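Local coordinates for citryl-spermidine/3,4-dihydroxybenzoyl-citryl-spermidine:spermidine ligase (Bacillus anthracis, PDB 3TO3), which catalyses the ATP-dependent condensation of spermidine with citryl-spermidine intermediates, a ligase step in the biosynthesis of the siderophore petrobactin, at residues H247-Q250 / W251-I255; M483-T486 / Y487-K491; E544-F547 / R548-H552. One frame throughout, in Å; residues are numbered along the deposited sequence. Where two conformers were deposited one is given.

Contact 1 of 3, residues H247-Q250 / W251-I255; sequences HPWQ and WENFI
N253 reaches back one helical turn to W249 and meets it twice, by hydrogen bonds and by contact with the indole. Its backbone N lies 2.9 Å from W249 O, and its side-chain ND2 approaches the same oxygen to 3.0 Å on a lone pair in the carbonyl plane, although the bond is bent (133° at the hydrogen) and the oxygen lies out of the N253 amide plane. With CG beside its own backbone N (chi1 -53°), the N253 amide turns back toward W249 and lies across one face of the indole, the two planes 44° apart. ND2 sits above the five-membered ring, toward its rim, while CB makes a CH-pi contact over the six-membered ring, 3.8 Å from its centroid. Among the backbone bonds, W251 N to H247 O and E252 N to P248 O make the first turn. I255 N reaches five residues back to Q250 O at 2.9 Å, the mark of a pi-type turn; F254 N reaches the same oxygen weakly. At the helix start H247 is the N-cap: its ND1 takes the N-H of W249 in the ring plane at 2.8 Å. A water bridges E252 OE1 and, weakly, P248 O. Van der Waals contacts are lighter: Q250 CG touches I255 CD1 at 3.9 Å, and the Q250 amide runs alongside F254, oblique to its ring. That amide is held by N303 and S365, while W251 NE1 bonds to H8 of the second subunit. The helix therefore joins strand 297-306 to the dimer interface, with the H247 side chain about 6 Å from that of the ATP-binding R285. Chemically, W249 O serves two donors of one residue, which helps to hold the N253 amide over the indole, and the ring cap satisfies a first-turn N-H.

Contact 2 of 3, residues M483-T486 / Y487-K491; sequences MHKT and YANGK
Y487 turns back against H484, and its side chain can be followed outward from the backbone. CB lies 3.5 Å from H484 O, the carbonyl that also takes the Y487 N-H at 3.0 Å in a weak bond. Because CG stands beside the backbone N (chi1 -72°), the ring swings back toward the preceding residues. Its CD2 corner reaches H484 CB at 3.9 Å and the CB of M483, a selenomethionine, at 4.3 Å; both carbons approach the ring obliquely. Farther out the ring leaves the segment: it meets F495 edge-to-face and lies near Y316, and at the tip OH is hydrogen-bonded to S320. H484 itself is the N-cap of helix 485-488. Its ND1 accepts the N-H of T486 at 3.1 Å, a fairly straight bond (163°) although the donor sits 31° out of the ring plane. The short helix is otherwise loosely bonded. A488 N reaches H484 O at 3.4 Å and N489 N reaches K485 O, both weakly, and G490 N reaches Y487 O, also weakly, as the helix gives way to a loop. On the solvent side the N489 side chain crosses that of K485 at a slant, ND2 3.6 Å from K485 CG, but its N-H is poorly aimed at K485 O. In chain order the single turn falls between strands 465-467 and 497-498, in a beta-alpha-beta unit, with helix 315-333 alongside. The backbone bonds across the turn are all weak, so the histidine cap and the Y487 hydroxyl bonded to S320 of helix 315-333 probably do much to hold it.

Contact 3 of 3, residues E544-F547 / R548-H552; sequences ENHF and RKYPH
The imidazole of H546 and the phenol ring of Y550 meet obliquely, neither stacked nor edge-to-face, with centroids 5.0 Å apart and planes at 52°. Y550 CD1 lies over one face of the imidazole, toward its rim, whereas H546 CE1 comes to the edge of the phenol ring, 3.3 Å from Y550 CE1. In the imidazole plane a water stands 2.9 Å from ND1 and also takes a bond from K549 NZ. One face of the Y550 ring is overlain by K549 CB, and H546 CD2 sits over the centre of the F547 ring. H546 reaches Y550 because its CG is anti to the backbone N (chi1 177°), which carries the ring toward the end of the helix. The backbone bonds change character as helix 532-547 ends. R548 N still reaches E544 O at 3.0 Å, four residues back, but K549 N pairs with H546 O and Y550 N with F547 O, each only three back. In both shorter steps the donor stands above the carbonyl plane; the last, at 3.1 Å, closes a type I turn from F547 to Y550. Beyond the segments, H546 NE2 bonds to H427, E544 OE2 to Y563, and F547 stacks on F557, so the helix end is fixed against helix 410-432 and helix 554-560, while Y550 rests on helix 336-342. Chemically, the H546 ring has a protein partner at one nitrogen and a water at the other, so the rotation of the ring is fixed where the chain leaves the helix; K549, linked through that water, might make a positive charge on the ring less favourable, though its weak, long ion pair with E341 would offset this.

How the contacts relate
The three contacts follow one another along the chain, each within a single turn or two, so none closes a long loop and none nests in or crosses another. Contact 1, at the start of helix 248-258, lies in the IucA/IucC range and ties that helix to strand 297-306 and the second subunit. Contact 2 comes next, at helix 485-488 in the FhuF-like range, against helix 315-333; its nearest atoms are about 16 Å from contact 1. Contact 3 ends helix 532-547 in the same range, beside helix 410-432. Its centre is about 51 Å from that of contact 1, on the opposite side of the chain's centre.

Contact 1 of 3, residues H247-Q250 / W251-I255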
ATOM      1  N   HIS B 247       9.149 -16.681   2.116  1.00 40.32           N
ATOM      2  CA  HIS B 247       8.068 -16.818   1.146  1.00 38.19           C
ATOM      3  C   HIS B 247       8.481 -16.077  -0.116  1.00 35.37           C
ATOM      4  O   HIS B 247       8.945 -14.969  -0.034  1.00 40.24           O
ATOM      5  CB  HIS B 247       6.809 -16.203   1.720  1.00 41.06           C
ATOM      6  CG  HIS B 247       5.576 -16.507   0.941  1.00 41.01           C
ATOM      7  ND1 HIS B 247       5.406 -16.110  -0.368  1.00 39.91           N
ATOM      8  CD2 HIS B 247       4.446 -17.168   1.291  1.00 46.73           C
ATOM      9  CE1 HIS B 247       4.226 -16.528  -0.795  1.00 40.46           C
ATOM     10  NE2 HIS B 247       3.625 -17.173   0.191  1.00 42.79           N
ATOM     11  N   PRO B 248       8.309 -16.682  -1.291  1.00 36.68           N
ATOM     12  CA  PRO B 248       8.749 -15.967  -2.496  1.00 35.88           C
ATOM     13  C   PRO B 248       7.997 -14.655  -2.729  1.00 40.46           C
ATOM     14  O   PRO B 248       8.605 -13.771  -3.329  1.00 43.34           O
ATOM     15  CB  PRO B 248       8.482 -16.967  -3.641  1.00 34.83           C
ATOM     16  CG  PRO B 248       7.413 -17.894  -3.110  1.00 30.48           C
ATOM     17  CD  PRO B 248       7.577 -17.928  -1.596  1.00 40.17           C
ATOM     18  N   TRP B 249       6.752 -14.503  -2.264  1.00 41.57           N
ATOM     19  CA  TRP B 249       6.077 -13.180  -2.400  1.00 45.05           C
ATOM     20  C   TRP B 249       6.755 -12.176  -1.490  1.00 42.88           C
ATOM     21  O   TRP B 249       6.942 -11.012  -1.853  1.00 43.58           O
ATOM     22  CB  TRP B 249       4.570 -13.182  -2.052  1.00 33.25           C
ATOM     23  CG  TRP B 249       3.875 -11.864  -2.320  1.00 40.93           C
ATOM     24  CD1 TRP B 249       3.183 -11.522  -3.448  1.00 35.34           C
ATOM     25  CD2 TRP B 249       3.816 -10.711  -1.452  1.00 43.99           C
ATOM     26  NE1 TRP B 249       2.693 -10.250  -3.333  1.00 41.35           N
ATOM     27  CE2 TRP B 249       3.068  -9.724  -2.126  1.00 46.63           C
ATOM     28  CE3 TRP B 249       4.303 -10.430  -0.162  1.00 43.24           C
ATOM     29  CZ2 TRP B 249       2.807  -8.459  -1.574  1.00 47.71           C
ATOM     30  CZ3 TRP B 249       4.034  -9.175   0.404  1.00 40.45           C
ATOM     31  CH2 TRP B 249       3.299  -8.205  -0.311  1.00 51.18           C
ATOM     32  N   GLN B 250       7.117 -12.636  -0.302  1.00 38.44           N
ATOM     33  CA  GLN B 250       7.746 -11.771   0.676  1.00 35.41           C
ATOM     34  C   GLN B 250       9.107 -11.327   0.171  1.00 39.13           C
ATOM     35  O   GLN B 250       9.472 -10.150   0.291  1.00 42.46           O
ATOM     36  CB  GLN B 250       7.884 -12.466   2.017  1.00 33.64           C
ATOM     37  CG  GLN B 250       8.544 -11.573   3.049  1.00 37.66           C
ATOM     38  CD  GLN B 250       7.547 -10.632   3.686  1.00 40.00           C
ATOM     39  OE1 GLN B 250       6.487 -10.364   3.129  1.00 42.95           O
ATOM     40  NE2 GLN B 250       7.864 -10.147   4.864  1.00 40.72           N
ATOM     41  N   TRP B 251       9.830 -12.255  -0.444  1.00 32.82           N
ATOM     42  CA  TRP B 251      11.183 -11.955  -0.911  1.00 39.53           C
ATOM     43  C   TRP B 251      11.139 -10.907  -2.024  1.00 36.58           C
ATOM     44  O   TRP B 251      11.834  -9.906  -1.970  1.00 43.12           O
ATOM     45  CB  TRP B 251      11.920 -13.222  -1.374  1.00 29.81           C
ATOM     46  CG  TRP B 251      13.228 -12.979  -2.060  1.00 36.72           C
ATOM     47  CD1 TRP B 251      13.498 -13.183  -3.372  1.00 38.67           C
ATOM     48  CD2 TRP B 251      14.448 -12.493  -1.473  1.00 39.01           C
ATOM     49  NE1 TRP B 251      14.790 -12.849  -3.654  1.00 37.57           N
ATOM     50  CE2 TRP B 251      15.404 -12.424  -2.508  1.00 41.63           C
ATOM     51  CE3 TRP B 251      14.821 -12.096  -0.178  1.00 42.68           C
ATOM     52  CZ2 TRP B 251      16.726 -11.971  -2.296  1.00 41.29           C
ATOM     53  CZ3 TRP B 251      16.138 -11.660   0.042  1.00 39.38           C
ATOM     54  CH2 TRP B 251      17.073 -11.603  -1.021  1.00 41.12           C
ATOM     55  N   GLU B 252      10.302 -11.132  -3.016  1.00 44.14           N
ATOM     56  CA  GLU B 252      10.291 -10.244  -4.165  1.00 46.96           C
ATOM     57  C   GLU B 252       9.550  -8.935  -3.964  1.00 43.14           C
ATOM     58  O   GLU B 252       9.792  -7.985  -4.692  1.00 40.69           O
ATOM     59  CB  GLU B 252       9.663 -10.953  -5.356  1.00 45.58           C
ATOM     60  CG  GLU B 252      10.528 -11.999  -5.977  1.00 57.54           C
ATOM     61  CD  GLU B 252       9.882 -12.561  -7.225  1.00 69.07           C
ATOM     62  OE1 GLU B 252       9.020 -13.452  -7.082  1.00 73.77           O
ATOM     63  OE2 GLU B 252      10.214 -12.094  -8.339  1.00 72.45           O
ATOM     64  N   ASN B 253       8.509  -8.941  -3.142  1.00 40.99           N
ATOM     65  CA  ASN B 253       7.732  -7.724  -2.957  1.00 39.05           C
ATOM     66  C   ASN B 253       8.040  -6.901  -1.737  1.00 47.93           C
ATOM     67  O   ASN B 253       7.541  -5.784  -1.587  1.00 46.80           O
ATOM     68  CB  ASN B 253       6.250  -8.008  -3.114  1.00 39.15           C
ATOM     69  CG  ASN B 253       5.969  -8.715  -4.411  1.00 40.69           C
ATOM     70  OD1 ASN B 253       6.123  -8.127  -5.481  1.00 53.71           O
ATOM     71  ND2 ASN B 253       5.614  -9.995  -4.337  1.00 39.32           N
ATOM     72  N   PHE B 254       8.839  -7.477  -0.849  1.00 48.41           N
ATOM     73  CA  PHE B 254       9.125  -6.821   0.409  1.00 42.53           C
ATOM     74  C   PHE B 254      10.603  -6.770   0.827  1.00 40.39           C
ATOM     75  O   PHE B 254      11.161  -5.686   1.059  1.00 46.42           O
ATOM     76  CB  PHE B 254       8.163  -7.251   1.530  1.00 35.45           C
ATOM     77  CG  PHE B 254       8.153  -6.298   2.674  1.00 42.81           C
ATOM     78  CD1 PHE B 254       7.387  -5.146   2.618  1.00 44.32           C
ATOM     79  CD2 PHE B 254       8.962  -6.520   3.794  1.00 45.31           C
ATOM     80  CE1 PHE B 254       7.385  -4.237   3.676  1.00 49.27           C
ATOM     81  CE2 PHE B 254       8.976  -5.623   4.845  1.00 43.66           C
ATOM     82  CZ  PHE B 254       8.184  -4.479   4.794  1.00 50.39           C
ATOM     83  N   ILE B 255      11.208  -7.943   1.013  1.00 37.85           N
ATOM     84  CA  ILE B 255      12.613  -8.012   1.392  1.00 35.40           C
ATOM     85  C   ILE B 255      13.545  -7.291   0.406  1.00 36.79           C
ATOM     86  O   ILE B 255      14.280  -6.396   0.798  1.00 35.30           O
ATOM     87  CB  ILE B 255      13.126  -9.456   1.590  1.00 37.90           C
ATOM     88  CG1 ILE B 255      12.155 -10.280   2.410  1.00 33.01           C
ATOM     89  CG2 ILE B 255      14.465  -9.422   2.321  1.00 42.69           C
ATOM     90  CD1 ILE B 255      11.858  -9.675   3.747  1.00 37.35           C
TER
HETATM   91  O   HOH W   1       6.630 -13.651  -6.030  1.00 48.28           O

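Contact 2 of 3, residues M483-T486 / Y487-K491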
HETATM    1  N   MSE B 483      14.592 -14.521  27.230  1.00 63.26           N
HETATM    2  CA  MSE B 483      14.524 -14.866  25.796  1.00 64.29           C
HETATM    3  C   MSE B 483      14.613 -13.753  24.738  1.00 67.27           C
HETATM    4  O   MSE B 483      15.070 -13.980  23.611  1.00 64.53           O
HETATM    5  CB  MSE B 483      13.248 -15.649  25.542  1.00 55.27           C
HETATM    6  CG  MSE B 483      13.020 -16.666  26.617  1.00 60.06           C
HETATM    7 SE   MSE B 483      11.706 -17.951  26.058  0.76 66.66          SE
HETATM    8  CE  MSE B 483      11.615 -19.001  27.726  1.00 67.15           C
ATOM      9  N   HIS B 484      14.046 -12.602  25.058  1.00 69.27           N
ATOM     10  CA  HIS B 484      14.092 -11.459  24.164  1.00 68.57           C
ATOM     11  C   HIS B 484      14.013 -10.155  24.959  1.00 66.15           C
ATOM     12  O   HIS B 484      13.258 -10.048  25.938  1.00 66.51           O
ATOM     13  CB  HIS B 484      12.965 -11.538  23.102  1.00 69.86           C
ATOM     14  CG  HIS B 484      13.182 -10.626  21.933  1.00 72.73           C
ATOM     15  ND1 HIS B 484      12.652  -9.355  21.870  1.00 71.59           N
ATOM     16  CD2 HIS B 484      13.914 -10.783  20.805  1.00 72.92           C
ATOM     17  CE1 HIS B 484      13.037  -8.774  20.748  1.00 68.41           C
ATOM     18  NE2 HIS B 484      13.800  -9.620  20.081  1.00 70.40           N
ATOM     19  N   LYS B 485      14.747  -9.153  24.499  1.00 62.95           N
ATOM     20  CA  LYS B 485      14.738  -7.841  25.130  1.00 66.52           C
ATOM     21  C   LYS B 485      13.335  -7.196  25.241  1.00 71.97           C
ATOM     22  O   LYS B 485      13.108  -6.349  26.105  1.00 76.45           O
ATOM     23  CB  LYS B 485      15.753  -6.927  24.426  1.00 68.44           C
ATOM     24  CG  LYS B 485      15.465  -5.445  24.488  1.00 81.75           C
ATOM     25  CD  LYS B 485      16.726  -4.641  24.155  1.00 93.85           C
ATOM     26  CE  LYS B 485      17.801  -4.826  25.230  1.00 99.72           C
ATOM     27  NZ  LYS B 485      19.124  -4.240  24.848  1.00104.63           N
ATOM     28  N   THR B 486      12.390  -7.599  24.396  1.00 67.25           N
ATOM     29  CA  THR B 486      11.028  -7.051  24.493  1.00 71.73           C
ATOM     30  C   THR B 486      10.245  -7.581  25.710  1.00 74.65           C
ATOM     31  O   THR B 486       9.443  -6.847  26.288  1.00 76.63           O
ATOM     32  CB  THR B 486      10.190  -7.249  23.182  1.00 67.20           C
ATOM     33  OG1 THR B 486      10.739  -6.465  22.116  1.00 72.12           O
ATOM     34  CG2 THR B 486       8.740  -6.820  23.394  1.00 65.04           C
ATOM     35  N   TYR B 487      10.476  -8.845  26.083  1.00 75.13           N
ATOM     36  CA  TYR B 487       9.861  -9.472  27.274  1.00 71.78           C
ATOM     37  C   TYR B 487      10.407  -8.863  28.570  1.00 77.19           C
ATOM     38  O   TYR B 487       9.673  -8.655  29.543  1.00 79.55           O
ATOM     39  CB  TYR B 487      10.167 -10.978  27.313  1.00 56.97           C
ATOM     40  CG  TYR B 487       9.422 -11.784  26.295  1.00 53.75           C
ATOM     41  CD1 TYR B 487       8.050 -11.603  26.106  1.00 60.99           C
ATOM     42  CD2 TYR B 487      10.073 -12.709  25.501  1.00 58.01           C
ATOM     43  CE1 TYR B 487       7.345 -12.327  25.154  1.00 60.70           C
ATOM     44  CE2 TYR B 487       9.362 -13.464  24.535  1.00 61.31           C
ATOM     45  CZ  TYR B 487       8.005 -13.257  24.370  1.00 60.14           C
ATOM     46  OH  TYR B 487       7.294 -13.976  23.436  1.00 57.18           O
ATOM     47  N   ALA B 488      11.711  -8.601  28.569  1.00 67.82           N
ATOM     48  CA  ALA B 488      12.396  -8.095  29.739  1.00 79.92           C
ATOM     49  C   ALA B 488      11.991  -6.651  30.072  1.00 92.48           C
ATOM     50  O   ALA B 488      12.067  -6.238  31.228  1.00 96.27           O
ATOM     51  CB  ALA B 488      13.911  -8.202  29.543  1.00 81.29           C
ATOM     52  N   ASN B 489      11.602  -5.879  29.055  1.00 94.37           N
ATOM     53  CA  ASN B 489      11.155  -4.500  29.259  1.00 91.03           C
ATOM     54  C   ASN B 489       9.632  -4.411  29.346  1.00 91.54           C
ATOM     55  O   ASN B 489       9.069  -3.332  29.569  1.00 95.38           O
ATOM     56  CB  ASN B 489      11.669  -3.580  28.145  1.00 87.13           C
ATOM     57  CG  ASN B 489      13.191  -3.573  28.034  1.00 93.48           C
ATOM     58  OD1 ASN B 489      13.902  -3.772  29.016  1.00 96.93           O
ATOM     59  ND2 ASN B 489      13.692  -3.334  26.828  1.00 99.10           N
ATOM     60  N   GLY B 490       8.977  -5.556  29.175  1.00 82.16           N
ATOM     61  CA  GLY B 490       7.527  -5.620  29.148  1.00 82.69           C
ATOM     62  C   GLY B 490       6.858  -5.635  30.509  1.00 91.03           C
ATOM     63  O   GLY B 490       7.519  -5.816  31.540  1.00 99.43           O
ATOM     64  N   LYS B 491       5.537  -5.474  30.505  1.00 92.07           N
ATOM     65  CA  LYS B 491       4.755  -5.370  31.733  1.00102.98           C
ATOM     66  C   LYS B 491       3.712  -6.496  31.818  1.00102.12           C
ATOM     67  O   LYS B 491       3.404  -7.156  30.824  1.00 99.11           O
ATOM     68  CB  LYS B 491       4.090  -3.981  31.844  1.00109.63           C
ATOM     69  CG  LYS B 491       2.859  -3.760  30.940  1.00109.80           C
ATOM     70  CD  LYS B 491       2.742  -2.295  30.477  1.00109.78           C
ATOM     71  CE  LYS B 491       1.282  -1.837  30.314  1.00109.38           C
ATOM     72  NZ  LYS B 491       0.731  -1.913  28.916  1.00105.61           N
TER

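Contact 3 of 3, residues E544-F547 / R548-H552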
ATOM      1  N   GLU B 544     -19.702 -31.690  32.899  1.00 50.71           N
ATOM      2  CA  GLU B 544     -19.999 -32.261  34.212  1.00 49.80           C
ATOM      3  C   GLU B 544     -19.498 -33.699  34.343  1.00 52.38           C
ATOM      4  O   GLU B 544     -18.935 -34.062  35.369  1.00 54.49           O
ATOM      5  CB  GLU B 544     -21.496 -32.207  34.532  1.00 44.98           C
ATOM      6  CG  GLU B 544     -22.010 -30.827  34.930  1.00 54.57           C
ATOM      7  CD  GLU B 544     -21.381 -30.268  36.203  1.00 62.52           C
ATOM      8  OE1 GLU B 544     -21.256 -31.012  37.206  1.00 67.41           O
ATOM      9  OE2 GLU B 544     -21.025 -29.066  36.201  1.00 64.10           O
ATOM     10  N   ASN B 545     -19.723 -34.495  33.302  0.59 51.78           N
ATOM     11  CA  ASN B 545     -19.299 -35.889  33.297  0.59 53.73           C
ATOM     12  C   ASN B 545     -17.776 -36.019  33.509  0.59 55.24           C
ATOM     13  O   ASN B 545     -17.315 -36.898  34.260  0.59 53.67           O
ATOM     14  CB  ASN B 545     -19.759 -36.601  32.004  0.59 55.02           C
ATOM     15  CG  ASN B 545     -21.206 -37.139  32.086  0.59 65.20           C
ATOM     16  OD1 ASN B 545     -21.847 -37.395  31.059  0.59 64.44           O
ATOM     17  ND2 ASN B 545     -21.711 -37.317  33.306  0.59 68.26           N
ATOM     18  N   HIS B 546     -17.007 -35.135  32.860  1.00 48.18           N
ATOM     19  CA  HIS B 546     -15.547 -35.121  32.973  1.00 48.44           C
ATOM     20  C   HIS B 546     -15.118 -34.764  34.389  1.00 51.54           C
ATOM     21  O   HIS B 546     -14.405 -35.525  35.042  1.00 53.53           O
ATOM     22  CB  HIS B 546     -14.898 -34.121  32.017  1.00 42.40           C
ATOM     23  CG  HIS B 546     -13.410 -34.036  32.174  1.00 52.09           C
ATOM     24  ND1 HIS B 546     -12.554 -35.017  31.713  1.00 56.89           N
ATOM     25  CD2 HIS B 546     -12.624 -33.096  32.754  1.00 48.17           C
ATOM     26  CE1 HIS B 546     -11.307 -34.684  31.998  1.00 57.90           C
ATOM     27  NE2 HIS B 546     -11.322 -33.525  32.634  1.00 53.98           N
ATOM     28  N   PHE B 547     -15.578 -33.612  34.866  1.00 56.37           N
ATOM     29  CA  PHE B 547     -15.122 -33.105  36.156  1.00 58.80           C
ATOM     30  C   PHE B 547     -15.634 -33.874  37.362  1.00 60.26           C
ATOM     31  O   PHE B 547     -15.084 -33.746  38.456  1.00 66.41           O
ATOM     32  CB  PHE B 547     -15.326 -31.593  36.274  1.00 52.87           C
ATOM     33  CG  PHE B 547     -14.375 -30.828  35.436  1.00 49.02           C
ATOM     34  CD1 PHE B 547     -14.801 -30.146  34.318  1.00 43.46           C
ATOM     35  CD2 PHE B 547     -13.024 -30.852  35.727  1.00 52.93           C
ATOM     36  CE1 PHE B 547     -13.899 -29.456  33.507  1.00 48.11           C
ATOM     37  CE2 PHE B 547     -12.110 -30.170  34.923  1.00 49.63           C
ATOM     38  CZ  PHE B 547     -12.542 -29.474  33.825  1.00 50.87           C
ATOM     39  N   ARG B 548     -16.671 -34.687  37.180  0.51 60.25           N
ATOM     40  CA  ARG B 548     -17.092 -35.566  38.272  0.51 64.49           C
ATOM     41  C   ARG B 548     -16.056 -36.670  38.515  0.51 66.00           C
ATOM     42  O   ARG B 548     -16.053 -37.301  39.566  0.51 70.59           O
ATOM     43  CB  ARG B 548     -18.504 -36.138  38.055  0.51 66.65           C
ATOM     44  CG  ARG B 548     -19.591 -35.391  38.859  0.51 70.65           C
ATOM     45  CD  ARG B 548     -20.956 -36.100  38.859  0.51 70.11           C
ATOM     46  NE  ARG B 548     -21.769 -35.746  37.700  0.51 64.59           N
ATOM     47  CZ  ARG B 548     -21.804 -36.448  36.572  0.51 62.67           C
ATOM     48  NH1 ARG B 548     -21.065 -37.545  36.444  0.51 66.89           N
ATOM     49  NH2 ARG B 548     -22.571 -36.048  35.570  0.51 53.29           N
ATOM     50  N   LYS B 549     -15.175 -36.891  37.545  1.00 64.25           N
ATOM     51  CA  LYS B 549     -14.063 -37.816  37.726  1.00 67.44           C
ATOM     52  C   LYS B 549     -12.820 -37.198  38.388  1.00 74.65           C
ATOM     53  O   LYS B 549     -11.869 -37.911  38.691  1.00 84.15           O
ATOM     54  CB  LYS B 549     -13.678 -38.442  36.379  1.00 61.60           C
ATOM     55  CG  LYS B 549     -14.782 -39.305  35.792  1.00 64.01           C
ATOM     56  CD  LYS B 549     -14.322 -40.064  34.560  1.00 67.52           C
ATOM     57  CE  LYS B 549     -14.228 -39.173  33.355  1.00 72.18           C
ATOM     58  NZ  LYS B 549     -13.426 -39.814  32.268  1.00 79.52           N
ATOM     59  N   TYR B 550     -12.816 -35.883  38.601  1.00 69.42           N
ATOM     60  CA  TYR B 550     -11.673 -35.226  39.231  1.00 57.35           C
ATOM     61  C   TYR B 550     -12.115 -34.260  40.332  1.00 61.84           C
ATOM     62  O   TYR B 550     -12.075 -33.048  40.154  1.00 63.71           O
ATOM     63  CB  TYR B 550     -10.784 -34.535  38.180  1.00 52.69           C
ATOM     64  CG  TYR B 550     -10.357 -35.479  37.074  1.00 61.85           C
ATOM     65  CD1 TYR B 550     -10.939 -35.440  35.815  1.00 63.83           C
ATOM     66  CD2 TYR B 550      -9.400 -36.448  37.311  1.00 74.21           C
ATOM     67  CE1 TYR B 550     -10.553 -36.335  34.812  1.00 68.93           C
ATOM     68  CE2 TYR B 550      -9.005 -37.340  36.327  1.00 74.54           C
ATOM     69  CZ  TYR B 550      -9.577 -37.287  35.086  1.00 78.07           C
ATOM     70  OH  TYR B 550      -9.160 -38.207  34.144  1.00 83.62           O
ATOM     71  N   PRO B 551     -12.522 -34.811  41.491  1.00 64.49           N
ATOM     72  CA  PRO B 551     -12.964 -34.052  42.668  1.00 70.83           C
ATOM     73  C   PRO B 551     -11.925 -33.028  43.127  1.00 78.85           C
ATOM     74  O   PRO B 551     -12.277 -31.945  43.609  1.00 84.37           O
ATOM     75  CB  PRO B 551     -13.117 -35.135  43.755  1.00 70.43           C
ATOM     76  CG  PRO B 551     -13.287 -36.394  43.023  1.00 67.96           C
ATOM     77  CD  PRO B 551     -12.522 -36.261  41.737  1.00 67.82           C
ATOM     78  N   HIS B 552     -10.650 -33.374  43.007  1.00 77.67           N
ATOM     79  CA  HIS B 552      -9.610 -32.437  43.406  1.00 87.97           C
ATOM     80  C   HIS B 552      -9.677 -31.138  42.571  1.00 81.05           C
ATOM     81  O   HIS B 552      -9.134 -30.097  42.949  1.00 72.38           O
ATOM     82  CB  HIS B 552      -8.223 -33.096  43.351  1.00 89.14           C
ATOM     83  CG  HIS B 552      -7.751 -33.419  41.965  1.00 88.18           C
ATOM     84  ND1 HIS B 552      -8.024 -34.621  41.347  1.00 88.41           N
ATOM     85  CD2 HIS B 552      -7.005 -32.703  41.087  1.00 83.61           C
ATOM     86  CE1 HIS B 552      -7.472 -34.626  40.144  1.00 84.91           C
ATOM     87  NE2 HIS B 552      -6.846 -33.476  39.962  1.00 77.93           N
TER
HETATM   88  O   HOH W   2     -13.862 -37.416  30.799  1.00 62.72           O